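Mll7089 protein (Mesorhizobium loti, PDB 2OZ8) is of unknown function but belongs to the mandelate racemase/muconate lactonizing enzyme family and may act as a magnesium-dependent hydro-lyase. Local coordinates at residues Arg9-Gln14 with Pro58-Ile63; Val33-Leu38 with Val45-Ile50; Glu64-His69 with Tyr98-His103. All coordinates share one frame; numbering follows the deposited sequence.

Contact 1: Arg9-Gln14 with Pro58-Ile63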
ATOM      1  N   ARG A   9      17.846 -47.354  10.264  1.00 47.32           N
ATOM      2  CA  ARG A   9      17.214 -48.254  11.230  1.00 49.28           C
ATOM      3  C   ARG A   9      16.026 -47.533  11.877  1.00 48.16           C
ATOM      4  O   ARG A   9      16.169 -46.387  12.298  1.00 49.03           O
ATOM      5  CB  ARG A   9      18.261 -48.635  12.272  1.00 49.81           C
ATOM      6  CG  ARG A   9      18.075 -49.944  13.080  1.00 53.31           C
ATOM      7  CD  ARG A   9      19.237 -50.068  14.164  1.00 54.06           C
ATOM      8  NE  ARG A   9      20.583 -50.276  13.574  1.00 61.83           N
ATOM      9  CZ  ARG A   9      21.701 -49.566  13.824  1.00 63.16           C
ATOM     10  NH1 ARG A   9      21.720 -48.542  14.680  1.00 61.61           N
ATOM     11  NH2 ARG A   9      22.833 -49.907  13.199  1.00 64.09           N
ATOM     12  N   ILE A  10      14.854 -48.171  11.941  1.00 47.40           N
ATOM     13  CA  ILE A  10      13.695 -47.568  12.595  1.00 45.69           C
ATOM     14  C   ILE A  10      13.248 -48.348  13.832  1.00 45.99           C
ATOM     15  O   ILE A  10      12.904 -49.538  13.756  1.00 46.96           O
ATOM     16  CB  ILE A  10      12.494 -47.407  11.648  1.00 46.01           C
ATOM     17  CG1 ILE A  10      12.888 -46.711  10.318  1.00 44.38           C
ATOM     18  CG2 ILE A  10      11.305 -46.674  12.374  1.00 44.39           C
ATOM     19  CD1 ILE A  10      13.018 -45.212  10.378  1.00 41.65           C
ATOM     20  N   THR A  11      13.220 -47.690  14.981  1.00 44.92           N
ATOM     21  CA  THR A  11      12.703 -48.350  16.161  1.00 44.22           C
ATOM     22  C   THR A  11      11.451 -47.662  16.652  1.00 43.22           C
ATOM     23  O   THR A  11      11.506 -46.499  17.067  1.00 43.56           O
ATOM     24  CB  THR A  11      13.745 -48.416  17.288  1.00 44.34           C
ATOM     25  OG1 THR A  11      14.982 -48.889  16.756  1.00 45.67           O
ATOM     26  CG2 THR A  11      13.298 -49.370  18.327  1.00 44.98           C
ATOM     27  N   ARG A  12      10.339 -48.396  16.635  1.00 41.26           N
ATOM     28  CA  ARG A  12       9.048 -47.854  17.003  1.00 39.44           C
ATOM     29  C   ARG A  12       8.759 -47.952  18.509  1.00 39.45           C
ATOM     30  O   ARG A  12       8.961 -49.003  19.102  1.00 40.44           O
ATOM     31  CB  ARG A  12       7.986 -48.557  16.194  1.00 38.05           C
ATOM     32  CG  ARG A  12       6.645 -47.931  16.239  1.00 38.32           C
ATOM     33  CD  ARG A  12       5.604 -48.893  15.742  1.00 34.86           C
ATOM     34  NE  ARG A  12       4.256 -48.331  15.816  1.00 38.85           N
ATOM     35  CZ  ARG A  12       3.509 -48.297  16.916  1.00 40.06           C
ATOM     36  NH1 ARG A  12       3.972 -48.801  18.061  1.00 39.78           N
ATOM     37  NH2 ARG A  12       2.285 -47.790  16.865  1.00 37.14           N
ATOM     38  N   PHE A  13       8.283 -46.855  19.104  1.00 38.94           N
ATOM     39  CA  PHE A  13       7.805 -46.779  20.491  1.00 38.83           C
ATOM     40  C   PHE A  13       6.320 -46.298  20.564  1.00 39.79           C
ATOM     41  O   PHE A  13       5.830 -45.496  19.736  1.00 40.52           O
ATOM     42  CB  PHE A  13       8.702 -45.851  21.314  1.00 38.80           C
ATOM     43  CG  PHE A  13      10.181 -46.249  21.306  1.00 39.22           C
ATOM     44  CD1 PHE A  13      10.667 -47.212  22.180  1.00 39.42           C
ATOM     45  CD2 PHE A  13      11.065 -45.680  20.404  1.00 40.02           C
ATOM     46  CE1 PHE A  13      12.004 -47.604  22.160  1.00 39.02           C
ATOM     47  CE2 PHE A  13      12.400 -46.056  20.380  1.00 39.06           C
ATOM     48  CZ  PHE A  13      12.867 -47.023  21.259  1.00 39.12           C
ATOM     49  N   GLN A  14       5.584 -46.796  21.542  1.00 39.31           N
ATOM     50  CA  GLN A  14       4.202 -46.370  21.726  1.00 38.37           C
ATOM     51  C   GLN A  14       3.931 -46.652  23.210  1.00 38.48           C
ATOM     52  O   GLN A  14       3.812 -47.805  23.600  1.00 38.68           O
ATOM     53  CB  GLN A  14       3.236 -47.132  20.821  1.00 37.22           C
ATOM     54  CG  GLN A  14       1.740 -46.723  21.008  1.00 37.60           C
ATOM     55  CD  GLN A  14       0.732 -47.593  20.210  1.00 37.53           C
ATOM     56  OE1 GLN A  14       1.097 -48.452  19.407  1.00 40.32           O
ATOM     57  NE2 GLN A  14      -0.525 -47.369  20.452  1.00 33.41           N
ATOM     58  N   PRO A  58       2.171 -46.050  12.290  1.00 44.77           N
ATOM     59  CA  PRO A  58       1.899 -47.403  11.834  1.00 45.07           C
ATOM     60  C   PRO A  58       2.984 -48.381  12.362  1.00 45.29           C
ATOM     61  O   PRO A  58       3.869 -47.969  13.153  1.00 44.84           O
ATOM     62  CB  PRO A  58       1.942 -47.280  10.302  1.00 45.00           C
ATOM     63  CG  PRO A  58       2.788 -46.105  10.032  1.00 44.85           C
ATOM     64  CD  PRO A  58       2.588 -45.161  11.197  1.00 44.90           C
ATOM     65  N   ASP A  59       2.912 -49.648  11.940  1.00 45.20           N
ATOM     66  CA  ASP A  59       3.887 -50.672  12.371  1.00 45.71           C
ATOM     67  C   ASP A  59       5.311 -50.316  11.966  1.00 44.56           C
ATOM     68  O   ASP A  59       5.517 -49.692  10.933  1.00 44.02           O
ATOM     69  CB  ASP A  59       3.540 -52.014  11.759  1.00 46.27           C
ATOM     70  CG  ASP A  59       2.279 -52.592  12.308  1.00 49.94           C
ATOM     71  OD1 ASP A  59       1.801 -52.173  13.389  1.00 54.42           O
ATOM     72  OD2 ASP A  59       1.745 -53.487  11.633  1.00 57.82           O
ATOM     73  N   GLN A  60       6.274 -50.714  12.778  1.00 44.22           N
ATOM     74  CA  GLN A  60       7.681 -50.506  12.484  1.00 45.70           C
ATOM     75  C   GLN A  60       7.897 -50.782  11.006  1.00 45.46           C
ATOM     76  O   GLN A  60       8.536 -50.000  10.335  1.00 46.45           O
ATOM     77  CB  GLN A  60       8.553 -51.454  13.333  1.00 45.46           C
ATOM     78  CG  GLN A  60      10.006 -51.050  13.583  1.00 46.24           C
ATOM     79  CD  GLN A  60      10.587 -51.635  14.934  1.00 49.86           C
ATOM     80  OE1 GLN A  60      10.189 -51.242  16.104  1.00 48.14           O
ATOM     81  NE2 GLN A  60      11.560 -52.558  14.771  1.00 51.66           N
ATOM     82  N   GLN A  61       7.326 -51.872  10.500  1.00 45.47           N
ATOM     83  CA  GLN A  61       7.526 -52.300   9.131  1.00 45.93           C
ATOM     84  C   GLN A  61       6.918 -51.313   8.096  1.00 45.04           C
ATOM     85  O   GLN A  61       7.479 -51.114   7.010  1.00 44.37           O
ATOM     86  CB  GLN A  61       6.987 -53.745   8.936  1.00 45.86           C
ATOM     87  CG  GLN A  61       7.423 -54.445   7.616  1.00 47.09           C
ATOM     88  CD  GLN A  61       6.714 -55.808   7.355  1.00 48.48           C
ATOM     89  OE1 GLN A  61       6.987 -56.830   8.009  1.00 48.16           O
ATOM     90  NE2 GLN A  61       5.839 -55.822   6.365  1.00 53.55           N
ATOM     91  N   GLU A  62       5.757 -50.739   8.419  1.00 44.09           N
ATOM     92  CA  GLU A  62       5.139 -49.763   7.555  1.00 43.88           C
ATOM     93  C   GLU A  62       6.067 -48.504   7.487  1.00 44.03           C
ATOM     94  O   GLU A  62       6.361 -48.014   6.394  1.00 43.32           O
ATOM     95  CB  GLU A  62       3.710 -49.466   8.027  1.00 43.27           C
ATOM     96  CG  GLU A  62       2.812 -48.649   7.079  1.00 45.25           C
ATOM     97  CD  GLU A  62       2.832 -49.085   5.569  1.00 50.38           C
ATOM     98  OE1 GLU A  62       3.113 -50.278   5.198  1.00 49.43           O
ATOM     99  OE2 GLU A  62       2.564 -48.191   4.738  1.00 49.55           O
ATOM    100  N   ILE A  63       6.576 -48.053   8.639  1.00 43.61           N
ATOM    101  CA  ILE A  63       7.516 -46.938   8.721  1.00 44.17           C
ATOM    102  C   ILE A  63       8.786 -47.186   7.858  1.00 45.98           C
ATOM    103  O   ILE A  63       9.221 -46.311   7.077  1.00 46.22           O
ATOM    104  CB  ILE A  63       7.915 -46.664  10.189  1.00 43.65           C
ATOM    105  CG1 ILE A  63       6.674 -46.416  11.063  1.00 44.09           C
ATOM    106  CG2 ILE A  63       8.834 -45.456  10.277  1.00 45.26           C
ATOM    107  CD1 ILE A  63       6.943 -46.240  12.575  1.00 42.80           C
TER
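Gln-14 OE1 is gripped, within the strand itself, by two N-H groups of one guanidinium: Arg-12 NH2 reaches it at 2.9 Å and Arg-12 NH1 at 3.2 Å, both nitrogens end-on to a single oxygen. NH1 lies on a lone pair of the amide oxygen, whereas NH2 stands above the carbonyl plane. Two bonds cross to 58-63, and the guanidinium supplies the first: Arg-12 NE donates to Pro-58 O at 2.7 Å. Both acceptors lie in the guanidinium plane and so fix its rotation, and Arg-360 O and Leu-57 O take additional bonds from NH1 and NH2. The chain that carries the charge there is extended from CG to NE, with CG anti to the backbone N (chi1 -168°), and crosses Ile-63 at about a right angle.

Gln-60 grips the strand backbone through the second: its OE1 accepts from Arg-12 N at 2.9 Å in an almost straight bond (167°), while Gln-60 CG rests 3.3 Å from Ile-10 O. Beside this polar seam, Ile-10 CG2 meets Ile-63 CG2 at 3.5 Å, the two side chains crossing obliquely.

The contact thus sets the first turn of helix 60-70 against strand 5-17 of the antiparallel N-terminal sheet, where strand 27-40 is the neighbouring strand and Glu-62 reaches out to Arg-363 of the second subunit.

Contact 2: Val33-Leu38 with Val45-Ile50; sequences VAALEL and VGLGFI
Val-45 opens this strand of a beta hairpin by laying CG1, anti to its backbone N (chi1 176°), across the aliphatic part of Glu-37, 3.8 Å from Glu-37 CB. At Gly-46 the first hydrogen-bonded pair closes: Leu-38 N donates to Gly-46 O at 2.7 Å, and Gly-46 N gives to Leu-38 O in return. Leu-47 sits in a non-hydrogen-bonded pair with Glu-37, its side chain running alongside and pointing the same way, and its CD1 reaches on to Ala-35 CB at 3.8 Å. Its own N and O find partners beyond the hairpin, in Asp-112 and His-346. Gly-48 pairs with Leu-36, and Leu-36 N approaches Gly-48 O at 2.7 Å nearly along the C=O axis (168°). Phe-49, back on the face of Leu-47 and Ala-35, sets CB 4.0 Å from Val-33 CG2, while its ring meets that of Phe-299. Ile-50 ends the walk on the other face, with CD1 3.9 Å from Leu-36 CB and both backbone polar atoms bonded to Ala-34.

The two glycines add no side chain to the face of Leu-36 and Ile-50. There Leu-36, Leu-38 and Ile-50 pack on helix 103-118 at alanines such as Ala-105, and Ala-34 meets Ile-63 of helix 60-70. Six backbone bonds, all fairly straight, set the register, and the side chains are hydrocarbon except for Glu-37. This one charge is buried but paired with Arg-9 and Arg-355, which would be expected to keep it ionised.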
ATOM      1  N   VAL A  33       6.292 -42.479  18.833  1.00 40.98           N
ATOM      2  CA  VAL A  33       7.602 -41.978  18.402  1.00 39.93           C
ATOM      3  C   VAL A  33       8.491 -43.122  17.923  1.00 41.36           C
ATOM      4  O   VAL A  33       8.471 -44.219  18.496  1.00 41.61           O
ATOM      5  CB  VAL A  33       8.298 -41.114  19.507  1.00 40.00           C
ATOM      6  CG1 VAL A  33       8.684 -41.935  20.752  1.00 39.09           C
ATOM      7  CG2 VAL A  33       9.489 -40.394  18.985  1.00 39.20           C
ATOM      8  N   ALA A  34       9.229 -42.874  16.834  1.00 41.69           N
ATOM      9  CA  ALA A  34      10.183 -43.822  16.319  1.00 42.06           C
ATOM     10  C   ALA A  34      11.567 -43.169  16.158  1.00 42.26           C
ATOM     11  O   ALA A  34      11.687 -42.025  15.684  1.00 42.93           O
ATOM     12  CB  ALA A  34       9.700 -44.415  15.006  1.00 41.29           C
ATOM     13  N   ALA A  35      12.601 -43.910  16.559  1.00 41.27           N
ATOM     14  CA  ALA A  35      13.963 -43.453  16.399  1.00 40.50           C
ATOM     15  C   ALA A  35      14.383 -43.799  14.998  1.00 40.28           C
ATOM     16  O   ALA A  35      14.087 -44.865  14.504  1.00 40.94           O
ATOM     17  CB  ALA A  35      14.876 -44.098  17.429  1.00 39.91           C
ATOM     18  N   LEU A  36      15.022 -42.843  14.346  1.00 39.58           N
ATOM     19  CA  LEU A  36      15.520 -42.984  13.014  1.00 37.89           C
ATOM     20  C   LEU A  36      17.020 -42.909  13.181  1.00 38.00           C
ATOM     21  O   LEU A  36      17.549 -41.939  13.732  1.00 37.14           O
ATOM     22  CB  LEU A  36      15.013 -41.837  12.136  1.00 38.08           C
ATOM     23  CG  LEU A  36      15.736 -41.683  10.787  1.00 37.58           C
ATOM     24  CD1 LEU A  36      15.460 -42.881   9.889  1.00 34.71           C
ATOM     25  CD2 LEU A  36      15.370 -40.357  10.097  1.00 36.56           C
ATOM     26  N   GLU A  37      17.703 -43.974  12.768  1.00 38.46           N
ATOM     27  CA  GLU A  37      19.152 -44.006  12.880  1.00 38.78           C
ATOM     28  C   GLU A  37      19.713 -44.095  11.490  1.00 39.17           C
ATOM     29  O   GLU A  37      19.282 -44.943  10.683  1.00 38.05           O
ATOM     30  CB  GLU A  37      19.639 -45.142  13.734  1.00 38.59           C
ATOM     31  CG  GLU A  37      19.528 -44.903  15.242  1.00 40.50           C
ATOM     32  CD  GLU A  37      19.827 -46.175  16.036  1.00 41.87           C
ATOM     33  OE1 GLU A  37      20.695 -46.153  16.928  1.00 45.08           O
ATOM     34  OE2 GLU A  37      19.200 -47.208  15.745  1.00 42.68           O
ATOM     35  N   LEU A  38      20.617 -43.158  11.200  1.00 39.70           N
ATOM     36  CA  LEU A  38      21.257 -43.118   9.892  1.00 41.09           C
ATOM     37  C   LEU A  38      22.723 -43.480  10.094  1.00 41.72           C
ATOM     38  O   LEU A  38      23.430 -42.803  10.822  1.00 41.60           O
ATOM     39  CB  LEU A  38      21.084 -41.750   9.234  1.00 39.96           C
ATOM     40  CG  LEU A  38      19.666 -41.227   8.968  1.00 40.28           C
ATOM     41  CD1 LEU A  38      19.669 -39.751   8.452  1.00 33.78           C
ATOM     42  CD2 LEU A  38      18.886 -42.185   8.048  1.00 37.81           C
ATOM     43  N   VAL A  45      26.704 -43.036  13.630  1.00 46.22           N
ATOM     44  CA  VAL A  45      25.269 -43.097  13.529  1.00 44.51           C
ATOM     45  C   VAL A  45      24.733 -41.727  13.892  1.00 43.41           C
ATOM     46  O   VAL A  45      25.198 -41.105  14.852  1.00 43.22           O
ATOM     47  CB  VAL A  45      24.686 -44.163  14.493  1.00 45.16           C
ATOM     48  CG1 VAL A  45      23.187 -44.156  14.466  1.00 43.88           C
ATOM     49  CG2 VAL A  45      25.209 -45.578  14.135  1.00 45.64           C
ATOM     50  N   GLY A  46      23.774 -41.262  13.103  1.00 41.36           N
ATOM     51  CA  GLY A  46      22.959 -40.127  13.454  1.00 39.50           C
ATOM     52  C   GLY A  46      21.567 -40.540  13.896  1.00 38.77           C
ATOM     53  O   GLY A  46      20.910 -41.417  13.300  1.00 38.75           O
ATOM     54  N   LEU A  47      21.094 -39.874  14.938  1.00 37.64           N
ATOM     55  CA  LEU A  47      19.807 -40.186  15.479  1.00 36.12           C
ATOM     56  C   LEU A  47      18.809 -38.989  15.379  1.00 36.63           C
ATOM     57  O   LEU A  47      19.152 -37.839  15.677  1.00 36.90           O
ATOM     58  CB  LEU A  47      20.025 -40.661  16.922  1.00 35.53           C
ATOM     59  CG  LEU A  47      18.842 -40.763  17.882  1.00 35.41           C
ATOM     60  CD1 LEU A  47      17.993 -42.009  17.569  1.00 32.97           C
ATOM     61  CD2 LEU A  47      19.339 -40.704  19.366  1.00 33.28           C
ATOM     62  N   GLY A  48      17.579 -39.270  14.966  1.00 35.98           N
ATOM     63  CA  GLY A  48      16.480 -38.339  15.189  1.00 35.67           C
ATOM     64  C   GLY A  48      15.160 -39.060  15.393  1.00 35.67           C
ATOM     65  O   GLY A  48      15.100 -40.272  15.244  1.00 36.06           O
ATOM     66  N   PHE A  49      14.106 -38.291  15.676  1.00 35.76           N
ATOM     67  CA  PHE A  49      12.807 -38.762  16.161  1.00 35.56           C
ATOM     68  C   PHE A  49      11.613 -38.411  15.333  1.00 36.31           C
ATOM     69  O   PHE A  49      11.379 -37.240  15.016  1.00 36.88           O
ATOM     70  CB  PHE A  49      12.599 -38.272  17.593  1.00 35.07           C
ATOM     71  CG  PHE A  49      13.634 -38.826  18.539  1.00 36.27           C
ATOM     72  CD1 PHE A  49      13.547 -40.130  18.987  1.00 35.95           C
ATOM     73  CD2 PHE A  49      14.723 -38.075  18.909  1.00 36.55           C
ATOM     74  CE1 PHE A  49      14.524 -40.638  19.827  1.00 40.14           C
ATOM     75  CE2 PHE A  49      15.704 -38.592  19.764  1.00 36.80           C
ATOM     76  CZ  PHE A  49      15.614 -39.829  20.214  1.00 36.06           C
ATOM     77  N   ILE A  50      10.823 -39.438  15.019  1.00 36.89           N
ATOM     78  CA  ILE A  50       9.658 -39.281  14.175  1.00 37.12           C
ATOM     79  C   ILE A  50       8.507 -39.340  15.137  1.00 38.15           C
ATOM     80  O   ILE A  50       8.166 -40.386  15.618  1.00 39.41           O
ATOM     81  CB  ILE A  50       9.583 -40.425  13.121  1.00 36.53           C
ATOM     82  CG1 ILE A  50      10.827 -40.437  12.245  1.00 35.99           C
ATOM     83  CG2 ILE A  50       8.334 -40.344  12.313  1.00 35.75           C
ATOM     84  CD1 ILE A  50      11.110 -41.794  11.612  1.00 36.42           C
TER

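Contact 3: Glu64-His69 with Tyr98-His103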
ATOM      1  N   GLU A  64       9.366 -48.379   7.993  1.00 47.32           N
ATOM      2  CA  GLU A  64      10.542 -48.761   7.237  1.00 49.52           C
ATOM      3  C   GLU A  64      10.291 -48.773   5.717  1.00 49.71           C
ATOM      4  O   GLU A  64      11.142 -48.346   4.949  1.00 50.76           O
ATOM      5  CB  GLU A  64      11.112 -50.101   7.731  1.00 48.65           C
ATOM      6  CG  GLU A  64      11.967 -49.958   8.959  1.00 51.31           C
ATOM      7  CD  GLU A  64      12.432 -51.286   9.632  1.00 53.27           C
ATOM      8  OE1 GLU A  64      11.816 -52.367   9.435  1.00 55.43           O
ATOM      9  OE2 GLU A  64      13.461 -51.212  10.381  1.00 60.12           O
ATOM     10  N   SER A  65       9.131 -49.245   5.283  1.00 49.88           N
ATOM     11  CA  SER A  65       8.844 -49.328   3.864  1.00 50.47           C
ATOM     12  C   SER A  65       8.600 -47.962   3.233  1.00 50.12           C
ATOM     13  O   SER A  65       8.999 -47.715   2.112  1.00 51.11           O
ATOM     14  CB  SER A  65       7.670 -50.261   3.625  1.00 50.49           C
ATOM     15  OG  SER A  65       8.068 -51.591   4.007  1.00 55.09           O
ATOM     16  N   VAL A  66       7.961 -47.069   3.963  1.00 49.59           N
ATOM     17  CA  VAL A  66       7.696 -45.734   3.470  1.00 49.02           C
ATOM     18  C   VAL A  66       9.010 -44.946   3.436  1.00 48.37           C
ATOM     19  O   VAL A  66       9.356 -44.352   2.425  1.00 48.07           O
ATOM     20  CB  VAL A  66       6.612 -45.065   4.322  1.00 48.97           C
ATOM     21  CG1 VAL A  66       6.418 -43.628   3.935  1.00 49.24           C
ATOM     22  CG2 VAL A  66       5.291 -45.851   4.174  1.00 49.47           C
ATOM     23  N   PHE A  67       9.768 -44.970   4.524  1.00 48.27           N
ATOM     24  CA  PHE A  67      11.079 -44.307   4.510  1.00 48.13           C
ATOM     25  C   PHE A  67      11.975 -44.787   3.365  1.00 49.00           C
ATOM     26  O   PHE A  67      12.518 -43.944   2.648  1.00 48.83           O
ATOM     27  CB  PHE A  67      11.792 -44.449   5.854  1.00 46.40           C
ATOM     28  CG  PHE A  67      12.988 -43.557   6.007  1.00 45.07           C
ATOM     29  CD1 PHE A  67      12.847 -42.241   6.459  1.00 44.03           C
ATOM     30  CD2 PHE A  67      14.276 -44.030   5.741  1.00 44.80           C
ATOM     31  CE1 PHE A  67      13.996 -41.399   6.658  1.00 42.78           C
ATOM     32  CE2 PHE A  67      15.422 -43.160   5.913  1.00 43.73           C
ATOM     33  CZ  PHE A  67      15.262 -41.862   6.380  1.00 39.88           C
ATOM     34  N   GLU A  68      12.108 -46.114   3.190  1.00 50.31           N
ATOM     35  CA  GLU A  68      12.884 -46.703   2.078  1.00 53.30           C
ATOM     36  C   GLU A  68      12.436 -46.184   0.706  1.00 52.78           C
ATOM     37  O   GLU A  68      13.252 -45.849  -0.125  1.00 52.29           O
ATOM     38  CB  GLU A  68      12.880 -48.250   2.102  1.00 53.10           C
ATOM     39  CG  GLU A  68      14.082 -48.882   1.350  1.00 56.04           C
ATOM     40  CD  GLU A  68      14.443 -50.332   1.789  1.00 58.40           C
ATOM     41  OE1 GLU A  68      14.625 -51.195   0.869  1.00 64.97           O
ATOM     42  OE2 GLU A  68      14.568 -50.619   3.033  1.00 64.18           O
ATOM     43  N   HIS A  69      11.128 -46.096   0.496  1.00 54.12           N
ATOM     44  CA  HIS A  69      10.591 -45.664  -0.776  1.00 55.00           C
ATOM     45  C   HIS A  69      10.662 -44.158  -0.976  1.00 54.67           C
ATOM     46  O   HIS A  69      10.918 -43.691  -2.084  1.00 55.68           O
ATOM     47  CB  HIS A  69       9.142 -46.150  -0.954  1.00 55.94           C
ATOM     48  CG  HIS A  69       8.613 -45.963  -2.354  1.00 59.18           C
ATOM     49  ND1 HIS A  69       7.814 -44.894  -2.716  1.00 59.38           N
ATOM     50  CD2 HIS A  69       8.802 -46.693  -3.484  1.00 59.47           C
ATOM     51  CE1 HIS A  69       7.513 -44.988  -4.002  1.00 60.61           C
ATOM     52  NE2 HIS A  69       8.098 -46.071  -4.489  1.00 61.33           N
ATOM     53  N   TYR A  98       5.505 -36.099   2.294  1.00 62.33           N
ATOM     54  CA  TYR A  98       5.774 -37.444   2.801  1.00 61.74           C
ATOM     55  C   TYR A  98       4.538 -38.071   3.441  1.00 61.18           C
ATOM     56  O   TYR A  98       3.671 -37.369   3.974  1.00 60.47           O
ATOM     57  CB  TYR A  98       6.927 -37.444   3.806  1.00 61.59           C
ATOM     58  CG  TYR A  98       8.321 -37.217   3.223  1.00 62.54           C
ATOM     59  CD1 TYR A  98       8.697 -37.761   1.996  1.00 61.39           C
ATOM     60  CD2 TYR A  98       9.291 -36.484   3.943  1.00 64.56           C
ATOM     61  CE1 TYR A  98       9.984 -37.547   1.471  1.00 61.83           C
ATOM     62  CE2 TYR A  98      10.591 -36.284   3.433  1.00 63.68           C
ATOM     63  CZ  TYR A  98      10.920 -36.815   2.198  1.00 62.52           C
ATOM     64  OH  TYR A  98      12.194 -36.622   1.705  1.00 62.65           O
ATOM     65  N   SER A  99       4.466 -39.403   3.389  1.00 59.95           N
ATOM     66  CA  SER A  99       3.330 -40.094   3.968  1.00 58.77           C
ATOM     67  C   SER A  99       3.321 -40.101   5.509  1.00 57.08           C
ATOM     68  O   SER A  99       2.275 -40.383   6.121  1.00 57.14           O
ATOM     69  CB  SER A  99       3.257 -41.528   3.466  1.00 59.58           C
ATOM     70  OG  SER A  99       2.209 -42.159   4.182  1.00 63.16           O
ATOM     71  N   LEU A 100       4.493 -39.825   6.105  1.00 54.07           N
ATOM     72  CA  LEU A 100       4.715 -39.810   7.542  1.00 51.00           C
ATOM     73  C   LEU A 100       5.611 -38.623   7.823  1.00 49.18           C
ATOM     74  O   LEU A 100       6.359 -38.212   6.945  1.00 48.69           O
ATOM     75  CB  LEU A 100       5.413 -41.111   7.977  1.00 51.22           C
ATOM     76  CG  LEU A 100       4.545 -42.382   8.107  1.00 51.06           C
ATOM     77  CD1 LEU A 100       5.379 -43.647   8.021  1.00 52.81           C
ATOM     78  CD2 LEU A 100       3.768 -42.364   9.410  1.00 49.55           C
ATOM     79  N   PRO A 101       5.554 -38.054   9.042  1.00 47.37           N
ATOM     80  CA  PRO A 101       6.415 -36.892   9.299  1.00 45.65           C
ATOM     81  C   PRO A 101       7.943 -37.193   9.510  1.00 44.44           C
ATOM     82  O   PRO A 101       8.417 -37.290  10.661  1.00 43.93           O
ATOM     83  CB  PRO A 101       5.785 -36.272  10.548  1.00 46.09           C
ATOM     84  CG  PRO A 101       5.157 -37.428  11.291  1.00 45.61           C
ATOM     85  CD  PRO A 101       4.724 -38.402  10.213  1.00 46.92           C
ATOM     86  N   PHE A 102       8.686 -37.267   8.401  1.00 41.85           N
ATOM     87  CA  PHE A 102      10.134 -37.525   8.388  1.00 40.92           C
ATOM     88  C   PHE A 102      11.055 -36.265   8.326  1.00 40.39           C
ATOM     89  O   PHE A 102      12.277 -36.318   8.597  1.00 39.92           O
ATOM     90  CB  PHE A 102      10.480 -38.391   7.160  1.00 40.02           C
ATOM     91  CG  PHE A 102       9.855 -39.766   7.166  1.00 40.16           C
ATOM     92  CD1 PHE A 102       9.985 -40.612   8.260  1.00 40.86           C
ATOM     93  CD2 PHE A 102       9.182 -40.238   6.044  1.00 39.99           C
ATOM     94  CE1 PHE A 102       9.463 -41.888   8.236  1.00 40.15           C
ATOM     95  CE2 PHE A 102       8.662 -41.517   6.011  1.00 39.55           C
ATOM     96  CZ  PHE A 102       8.786 -42.336   7.108  1.00 39.25           C
ATOM     97  N   HIS A 103      10.476 -35.140   7.940  1.00 39.32           N
ATOM     98  CA  HIS A 103      11.254 -33.948   7.669  1.00 39.39           C
ATOM     99  C   HIS A 103      12.184 -33.563   8.861  1.00 38.62           C
ATOM    100  O   HIS A 103      13.400 -33.506   8.677  1.00 37.06           O
ATOM    101  CB  HIS A 103      10.309 -32.821   7.199  1.00 39.51           C
ATOM    102  CG  HIS A 103      10.991 -31.548   6.878  1.00 42.51           C
ATOM    103  ND1 HIS A 103      11.721 -31.371   5.723  1.00 47.94           N
ATOM    104  CD2 HIS A 103      11.053 -30.373   7.552  1.00 46.96           C
ATOM    105  CE1 HIS A 103      12.205 -30.140   5.692  1.00 47.74           C
ATOM    106  NE2 HIS A 103      11.821 -29.514   6.795  1.00 49.68           N
TER
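A T-shaped (edge-to-face) pair of phenylalanines joins helix 60-70 to the loop before helix 103-118, within the N-terminal alpha-plus-beta domain that accompanies the barrel in this family. Val-66, Phe-67 and Phe-102 carry most of the buried surface, and no hydrogen bond crosses between the two segments.

Phe-102 is the centrepiece. The residue points at the helix, and its CG, anti to the carbonyl carbon (chi1 -64°), places the ring so that Phe-67 meets its face. Over the centre of that face comes Phe-67 CD1, 3.7 Å above the plane of the Phe-102 ring. The opposite face is covered toward its rim by Leu-100 CB from the same loop, so the ring is sandwiched between a helix residue and its own chain. At the edge, in plane, Val-66 CG1 approaches Phe-102 CE2 at 3.7 Å.

Phe-67 reaches its position because CG is anti to the backbone N (chi1 -167°), and its ring turns an edge to Phe-102 with the planes at 81° and the centroids 5.2 Å apart. Phe-67 also packs on Phe-8 and on Leu-36 and Leu-38 of strand 27-40, so the same ring ties the loop contact to the sheet.

Val-66, one residue earlier, faces the loop directly. Besides its touch on Phe-102, CG1 lies 3.8 Å from Ser-99 CB, and Val-66 CB is 4.1 Å from Leu-100 CD1. The loop turns at Pro-101, the centre of an inverse gamma turn, whose bond from Phe-102 N to Leu-100 O is weak, at 2.9 Å.

All three contacts are largely buried and assemble one N-terminal domain, and they illustrate a general division: backbone bonding dominates within a sheet, while side chains do most of the joining between helix, strand and loop. Contact 2, inside the sheet, lies nearest the centre of the chain and is nested within the loop of chain closed by contact 1, whose strand 5-17 bonds to strand 27-40. Contacts 1 and 3 share helix 60-70, the first pairing polar groups at its start with an isoleucine contact, the third using aromatic and aliphatic groups farther along. Both lie farther out and touch the second subunit. Hydrocarbon unites them: Leu-36 meets Ile-10 and Phe-67, and Ile-50 meets Phe-102.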